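Local atomic coordinates of alpha-1,3-glucanase (Paenibacillus glycanilyticus, PDB entry 6K0P), a protein that probably hydrolyses alpha-1,3-glucan as a glycoside hydrolase of family 87, and binds the disaccharide nigerose in this engineered form. Residues I333-D345 and G367-T379. The protein carries 1 engineered substitution. Sequence-based numbering, arbitrary orientation.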
ATOM      1  N   ILE A 333      -5.308   1.921   4.567  1.00 10.61           N
ATOM      2  CA  ILE A 333      -6.056   1.868   5.821  1.00 11.11           C
ATOM      3  C   ILE A 333      -5.275   2.657   6.855  1.00 10.84           C
ATOM      4  O   ILE A 333      -4.076   2.414   7.047  1.00 13.34           O
ATOM      5  CB  ILE A 333      -6.266   0.430   6.334  1.00 11.25           C
ATOM      6  CG1 ILE A 333      -7.105  -0.397   5.357  1.00 13.59           C
ATOM      7  CG2 ILE A 333      -6.929   0.467   7.710  1.00 14.48           C
ATOM      8  CD1 ILE A 333      -7.242  -1.867   5.759  1.00 14.33           C
ATOM      9  N   ASN A 334      -5.948   3.599   7.515  1.00 10.81           N
ATOM     10  CA  ASN A 334      -5.378   4.333   8.635  1.00 11.30           C
ATOM     11  C   ASN A 334      -6.369   4.218   9.781  1.00 13.79           C
ATOM     12  O   ASN A 334      -7.582   4.207   9.558  1.00 14.92           O
ATOM     13  CB  ASN A 334      -5.171   5.808   8.265  1.00 15.09           C
ATOM     14  CG  ASN A 334      -4.292   6.561   9.263  1.00 14.99           C
ATOM     15  OD1 ASN A 334      -3.774   5.992  10.224  1.00 14.75           O
ATOM     16  ND2 ASN A 334      -4.123   7.856   9.024  1.00 20.59           N
ATOM     17  N   MET A 335      -5.856   4.059  10.994  1.00 12.58           N
ATOM     18  CA  MET A 335      -6.688   4.002  12.188  1.00 12.19           C
ATOM     19  C   MET A 335      -6.159   5.059  13.137  1.00 13.62           C
ATOM     20  O   MET A 335      -4.987   5.011  13.517  1.00 12.84           O
ATOM     21  CB  MET A 335      -6.620   2.608  12.818  1.00 13.85           C
ATOM     22  CG  MET A 335      -7.057   1.491  11.872  1.00 14.25           C
ATOM     23  SD  MET A 335      -8.782   1.622  11.346  1.00 22.60           S
ATOM     24  CE  MET A 335      -9.561   1.192  12.866  1.00 23.44           C
ATOM     25  N   THR A 336      -7.002   6.027  13.485  1.00 11.57           N
ATOM     26  CA  THR A 336      -6.531   7.218  14.181  1.00 12.49           C
ATOM     27  C   THR A 336      -7.325   7.473  15.456  1.00 12.59           C
ATOM     28  O   THR A 336      -8.399   6.905  15.688  1.00 14.81           O
ATOM     29  CB  THR A 336      -6.607   8.475  13.296  1.00 12.37           C
ATOM     30  OG1 THR A 336      -7.957   8.972  13.288  1.00 14.13           O
ATOM     31  CG2 THR A 336      -6.172   8.179  11.871  1.00 13.81           C
ATOM     32  N   ASN A 337      -6.766   8.353  16.286  1.00 13.51           N
ATOM     33  CA  ASN A 337      -7.527   9.087  17.302  1.00 16.05           C
ATOM     34  C   ASN A 337      -8.313   8.165  18.234  1.00 13.88           C
ATOM     35  O   ASN A 337      -9.527   8.310  18.398  1.00 17.57           O
ATOM     36  CB  ASN A 337      -8.449  10.123  16.651  1.00 16.91           C
ATOM     37  CG  ASN A 337      -7.686  11.172  15.869  1.00 17.86           C
ATOM     38  OD1 ASN A 337      -6.483  11.033  15.625  1.00 17.66           O
ATOM     39  ND2 ASN A 337      -8.381  12.234  15.471  1.00 23.17           N
ATOM     40  N   GLY A 338      -7.610   7.225  18.864  1.00 13.50           N
ATOM     41  CA  GLY A 338      -8.202   6.343  19.844  1.00 14.00           C
ATOM     42  C   GLY A 338      -8.497   4.948  19.343  1.00 13.45           C
ATOM     43  O   GLY A 338      -8.817   4.071  20.153  1.00 17.02           O
ATOM     44  N   SER A 339      -8.387   4.713  18.038  1.00 13.62           N
ATOM     45  CA  SER A 339      -8.709   3.409  17.471  1.00 13.04           C
ATOM     46  C   SER A 339      -7.883   2.306  18.110  1.00 14.47           C
ATOM     47  O   SER A 339      -6.645   2.322  18.040  1.00 13.85           O
ATOM     48  CB  SER A 339      -8.478   3.440  15.960  1.00 12.29           C
ATOM     49  OG  SER A 339      -9.305   4.415  15.344  1.00 12.68           O
ATOM     50  N   SER A 340      -8.566   1.318  18.697  1.00 11.77           N
ATOM     51  CA  SER A 340      -7.914   0.307  19.514  1.00 11.89           C
ATOM     52  C   SER A 340      -8.480  -1.080  19.244  1.00 12.15           C
ATOM     53  O   SER A 340      -9.628  -1.235  18.817  1.00 12.58           O
ATOM     54  CB  SER A 340      -8.073   0.648  21.001  1.00 14.08           C
ATOM     55  OG  SER A 340      -7.416   1.869  21.291  1.00 13.12           O
ATOM     56  N   TYR A 341      -7.652  -2.094  19.501  1.00 12.09           N
ATOM     57  CA  TYR A 341      -8.086  -3.491  19.473  1.00 11.48           C
ATOM     58  C   TYR A 341      -8.618  -3.911  18.106  1.00 12.76           C
ATOM     59  O   TYR A 341      -9.494  -4.777  18.007  1.00 13.27           O
ATOM     60  CB  TYR A 341      -9.085  -3.811  20.593  1.00 13.48           C
ATOM     61  CG  TYR A 341      -8.538  -3.436  21.949  1.00 16.72           C
ATOM     62  CD1 TYR A 341      -7.491  -4.158  22.508  1.00 18.74           C
ATOM     63  CD2 TYR A 341      -9.044  -2.350  22.651  1.00 16.56           C
ATOM     64  CE1 TYR A 341      -6.967  -3.813  23.737  1.00 22.42           C
ATOM     65  CE2 TYR A 341      -8.527  -1.998  23.889  1.00 19.38           C
ATOM     66  CZ  TYR A 341      -7.491  -2.736  24.414  1.00 18.52           C
ATOM     67  OH  TYR A 341      -6.970  -2.395  25.644  1.00 37.47           O
ATOM     68  N   ASN A 342      -8.087  -3.312  17.044  1.00 11.54           N
ATOM     69  CA  ASN A 342      -8.472  -3.691  15.693  1.00 10.26           C
ATOM     70  C   ASN A 342      -7.580  -4.807  15.176  1.00 11.86           C
ATOM     71  O   ASN A 342      -6.408  -4.932  15.555  1.00 12.01           O
ATOM     72  CB  ASN A 342      -8.397  -2.491  14.755  1.00 12.41           C
ATOM     73  CG  ASN A 342      -9.374  -1.404  15.139  1.00 12.02           C
ATOM     74  OD1 ASN A 342     -10.580  -1.533  14.915  1.00 12.16           O
ATOM     75  ND2 ASN A 342      -8.869  -0.337  15.741  1.00 11.93           N
ATOM     76  N   VAL A 343      -8.145  -5.610  14.284  1.00 11.55           N
ATOM     77  CA  VAL A 343      -7.456  -6.708  13.625  1.00 13.00           C
ATOM     78  C   VAL A 343      -7.351  -6.340  12.149  1.00 12.71           C
ATOM     79  O   VAL A 343      -8.351  -6.360  11.423  1.00 12.69           O
ATOM     80  CB  VAL A 343      -8.214  -8.025  13.828  1.00 12.24           C
ATOM     81  CG1 VAL A 343      -7.601  -9.148  12.997  1.00 14.82           C
ATOM     82  CG2 VAL A 343      -8.206  -8.388  15.316  1.00 14.10           C
ATOM     83  N   ILE A 344      -6.149  -5.973  11.714  1.00 10.83           N
ATOM     84  CA  ILE A 344      -5.868  -5.666  10.314  1.00 10.05           C
ATOM     85  C   ILE A 344      -4.977  -6.796   9.819  1.00 10.96           C
ATOM     86  O   ILE A 344      -3.754  -6.756   9.997  1.00 11.18           O
ATOM     87  CB  ILE A 344      -5.186  -4.293  10.170  1.00 10.98           C
ATOM     88  CG1 ILE A 344      -5.966  -3.220  10.940  1.00 12.63           C
ATOM     89  CG2 ILE A 344      -5.016  -3.910   8.697  1.00 12.02           C
ATOM     90  CD1 ILE A 344      -7.396  -3.060  10.516  1.00 15.26           C
ATOM     91  N   ASP A 345      -5.578  -7.825   9.222  1.00  9.40           N
ATOM     92  CA  ASP A 345      -4.904  -9.096   8.996  1.00  9.84           C
ATOM     93  C   ASP A 345      -5.024  -9.540   7.548  1.00 11.46           C
ATOM     94  O   ASP A 345      -6.123  -9.558   6.984  1.00 11.42           O
ATOM     95  CB  ASP A 345      -5.519 -10.178   9.885  1.00 12.28           C
ATOM     96  CG  ASP A 345      -4.868 -11.520   9.689  1.00 14.08           C
ATOM     97  OD1 ASP A 345      -3.621 -11.577   9.688  1.00 13.95           O
ATOM     98  OD2 ASP A 345      -5.597 -12.524   9.552  1.00 19.01           O
ATOM     99  N   GLY A 367      -9.605   9.413  25.959  1.00 48.41           N
ATOM    100  CA  GLY A 367      -8.713   8.378  25.468  1.00 51.12           C
ATOM    101  C   GLY A 367      -7.280   8.852  25.307  1.00 39.62           C
ATOM    102  O   GLY A 367      -7.032   9.945  24.799  1.00 44.42           O
ATOM    103  N   SER A 368      -6.335   8.014  25.737  1.00 32.95           N
ATOM    104  CA  SER A 368      -4.922   8.376  25.751  1.00 34.10           C
ATOM    105  C   SER A 368      -4.208   7.968  24.463  1.00 30.20           C
ATOM    106  O   SER A 368      -3.664   8.817  23.749  1.00 33.44           O
ATOM    107  CB  SER A 368      -4.239   7.734  26.961  1.00 39.39           C
ATOM    108  OG  SER A 368      -4.229   8.608  28.076  1.00 49.86           O
ATOM    109  N   TYR A 369      -4.199   6.670  24.162  1.00 18.59           N
ATOM    110  CA  TYR A 369      -3.433   6.121  23.053  1.00 17.39           C
ATOM    111  C   TYR A 369      -4.295   5.169  22.241  1.00 19.63           C
ATOM    112  O   TYR A 369      -5.244   4.566  22.758  1.00 17.75           O
ATOM    113  CB  TYR A 369      -2.254   5.290  23.576  1.00 17.66           C
ATOM    114  CG  TYR A 369      -1.291   6.032  24.471  1.00 17.11           C
ATOM    115  CD1 TYR A 369      -0.229   6.746  23.932  1.00 15.20           C
ATOM    116  CD2 TYR A 369      -1.415   5.981  25.854  1.00 20.22           C
ATOM    117  CE1 TYR A 369       0.668   7.419  24.738  1.00 17.41           C
ATOM    118  CE2 TYR A 369      -0.522   6.651  26.673  1.00 19.73           C
ATOM    119  CZ  TYR A 369       0.518   7.368  26.108  1.00 20.25           C
ATOM    120  OH  TYR A 369       1.410   8.048  26.908  1.00 20.34           O
ATOM    121  N   ASN A 370      -3.944   5.020  20.964  1.00 15.29           N
ATOM    122  CA  ASN A 370      -4.377   3.845  20.219  1.00 13.86           C
ATOM    123  C   ASN A 370      -3.616   2.648  20.769  1.00 11.37           C
ATOM    124  O   ASN A 370      -2.382   2.661  20.801  1.00 12.75           O
ATOM    125  CB  ASN A 370      -4.021   3.998  18.738  1.00 15.19           C
ATOM    126  CG  ASN A 370      -4.694   5.180  18.085  1.00 15.97           C
ATOM    127  OD1 ASN A 370      -5.092   6.131  18.749  1.00 16.77           O
ATOM    128  ND2 ASN A 370      -4.792   5.138  16.763  1.00 16.67           N
ATOM    129  N   VAL A 371      -4.335   1.608  21.195  1.00 12.18           N
ATOM    130  CA  VAL A 371      -3.714   0.477  21.878  1.00 13.09           C
ATOM    131  C   VAL A 371      -4.261  -0.848  21.367  1.00 11.51           C
ATOM    132  O   VAL A 371      -5.403  -0.939  20.902  1.00 12.09           O
ATOM    133  CB  VAL A 371      -3.859   0.539  23.424  1.00 14.66           C
ATOM    134  CG1 VAL A 371      -3.340   1.860  23.984  1.00 16.47           C
ATOM    135  CG2 VAL A 371      -5.307   0.286  23.858  1.00 15.26           C
ATOM    136  N   GLY A 372      -3.440  -1.890  21.479  1.00 12.05           N
ATOM    137  CA  GLY A 372      -3.935  -3.240  21.302  1.00 12.36           C
ATOM    138  C   GLY A 372      -4.240  -3.634  19.878  1.00 13.22           C
ATOM    139  O   GLY A 372      -4.888  -4.664  19.665  1.00 12.98           O
ATOM    140  N   ASN A 373      -3.796  -2.854  18.902  1.00 12.80           N
ATOM    141  CA  ASN A 373      -4.037  -3.182  17.506  1.00 10.94           C
ATOM    142  C   ASN A 373      -3.044  -4.228  17.025  1.00 12.94           C
ATOM    143  O   ASN A 373      -1.917  -4.323  17.518  1.00 13.35           O
ATOM    144  CB  ASN A 373      -3.913  -1.923  16.651  1.00 11.79           C
ATOM    145  CG  ASN A 373      -4.974  -0.894  16.991  1.00 11.49           C
ATOM    146  OD1 ASN A 373      -6.138  -1.051  16.629  1.00 12.04           O
ATOM    147  ND2 ASN A 373      -4.581   0.166  17.695  1.00 12.37           N
ATOM    148  N   LYS A 374      -3.483  -5.034  16.064  1.00 11.49           N
ATOM    149  CA  LYS A 374      -2.664  -6.092  15.487  1.00 10.60           C
ATOM    150  C   LYS A 374      -2.728  -5.940  13.977  1.00 12.91           C
ATOM    151  O   LYS A 374      -3.782  -6.167  13.370  1.00 14.00           O
ATOM    152  CB  LYS A 374      -3.144  -7.473  15.938  1.00 13.36           C
ATOM    153  CG  LYS A 374      -2.946  -7.705  17.444  1.00 17.21           C
ATOM    154  CD  LYS A 374      -3.456  -9.071  17.865  1.00 23.03           C
ATOM    155  CE  LYS A 374      -3.295  -9.278  19.366  1.00 36.30           C
ATOM    156  NZ  LYS A 374      -1.872  -9.172  19.807  1.00 37.18           N
ATOM    157  N   TYR A 375      -1.610  -5.528  13.384  1.00 11.29           N
ATOM    158  CA  TYR A 375      -1.454  -5.367  11.939  1.00 10.79           C
ATOM    159  C   TYR A 375      -0.574  -6.544  11.526  1.00 11.67           C
ATOM    160  O   TYR A 375       0.641  -6.522  11.739  1.00 11.97           O
ATOM    161  CB  TYR A 375      -0.759  -4.040  11.642  1.00 10.64           C
ATOM    162  CG  TYR A 375      -1.614  -2.779  11.706  1.00 11.22           C
ATOM    163  CD1 TYR A 375      -2.381  -2.462  12.829  1.00 14.24           C
ATOM    164  CD2 TYR A 375      -1.608  -1.869  10.656  1.00 11.30           C
ATOM    165  CE1 TYR A 375      -3.141  -1.292  12.878  1.00 13.66           C
ATOM    166  CE2 TYR A 375      -2.355  -0.696  10.708  1.00  9.87           C
ATOM    167  CZ  TYR A 375      -3.123  -0.414  11.814  1.00 12.10           C
ATOM    168  OH  TYR A 375      -3.868   0.745  11.857  1.00 13.42           O
ATOM    169  N   THR A 376      -1.181  -7.586  10.963  1.00 10.75           N
ATOM    170  CA  THR A 376      -0.505  -8.867  10.782  1.00 10.51           C
ATOM    171  C   THR A 376      -0.659  -9.365   9.354  1.00 11.11           C
ATOM    172  O   THR A 376      -1.706  -9.171   8.727  1.00 11.22           O
ATOM    173  CB  THR A 376      -1.045  -9.933  11.748  1.00 11.02           C
ATOM    174  OG1 THR A 376      -2.463 -10.075  11.570  1.00 12.89           O
ATOM    175  CG2 THR A 376      -0.766  -9.541  13.202  1.00 12.94           C
ATOM    176  N   ASN A 377       0.388 -10.017   8.846  1.00 10.56           N
ATOM    177  CA  ASN A 377       0.336 -10.660   7.535  1.00 10.98           C
ATOM    178  C   ASN A 377      -0.075  -9.653   6.462  1.00 10.69           C
ATOM    179  O   ASN A 377      -1.044  -9.844   5.728  1.00 10.90           O
ATOM    180  CB  ASN A 377      -0.597 -11.880   7.554  1.00 11.00           C
ATOM    181  CG  ASN A 377      -0.281 -12.843   8.687  1.00 12.76           C
ATOM    182  OD1 ASN A 377       0.853 -13.296   8.825  1.00 14.73           O
ATOM    183  ND2 ASN A 377      -1.279 -13.149   9.508  1.00 14.34           N
ATOM    184  N   LEU A 378       0.681  -8.564   6.382  1.00 10.56           N
ATOM    185  CA  LEU A 378       0.338  -7.457   5.499  1.00 10.44           C
ATOM    186  C   LEU A 378       1.401  -7.291   4.424  1.00  9.76           C
ATOM    187  O   LEU A 378       2.604  -7.392   4.702  1.00 10.97           O
ATOM    188  CB  LEU A 378       0.214  -6.150   6.282  1.00 10.75           C
ATOM    189  CG  LEU A 378      -0.824  -6.101   7.407  1.00  9.77           C
ATOM    190  CD1 LEU A 378      -0.861  -4.699   8.022  1.00 11.53           C
ATOM    191  CD2 LEU A 378      -2.213  -6.489   6.893  1.00 10.84           C
ATOM    192  N   THR A 379       0.957  -7.021   3.198  1.00  9.44           N
ATOM    193  CA  THR A 379       1.850  -6.707   2.095  1.00  9.17           C
ATOM    194  C   THR A 379       1.505  -5.324   1.572  1.00  9.74           C
ATOM    195  O   THR A 379       0.327  -5.007   1.374  1.00 11.17           O
ATOM    196  CB  THR A 379       1.699  -7.745   0.985  1.00 11.39           C
ATOM    197  OG1 THR A 379       2.204  -9.000   1.459  1.00 12.39           O
ATOM    198  CG2 THR A 379       2.450  -7.316  -0.279  1.00 12.53           C
TER
HETATM  199  O   HOH W   1      -6.145  -6.475  18.021  1.00 19.03           O
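N342 and N373 lie side by side in adjacent coils of a parallel beta-helix, the pectate-lyase-like fold of this catalytic domain, and form one link in an internal row of hydrogen-bonded asparagines. Both carry CG beside the backbone N with matching second torsions, which brings their amide planes to within 6°, and N342 ND2 donates to N373 OD1 in its carbonyl plane at 3.0 Å. The same oxygen takes a second bond from N342 N, which comes from above that plane. N373 ND2 in turn gives a nearly straight bond (168°) to S339 O, 3.0 Å away. The row runs on beyond this pair: N342 OD1 accepts from N318 N, and N342 ND2 also reaches S315 O. A leucine in place of N373 would probably cost S339 O this donor and leave N342 N and ND2 without their shared acceptor.

The tightly packed side continues into the nearly parallel strands 343-345 and 374-376, where I344 lays CG1 over the Y375 ring face, 4.0 Å from its centroid and 14° off the normal. The Y375 hydroxyl, bonded to A358 O, lies near M335 CG.

Around Y341 the outer side is looser. Its exposed ring rests over V371 O and its OH comes to 3.6 Å from V371 CG2, while a single water links N342 O to G372 O. The exception is D345, a partly exposed carboxylate that is firmly gripped: N377, whose OD1 is bonded to N401 ND2, brings its own ND2 to the syn lone pair of D345 OD1 at 2.8 Å, and T376 OG1 meets the same oxygen from above the carboxylate plane at 2.7 Å.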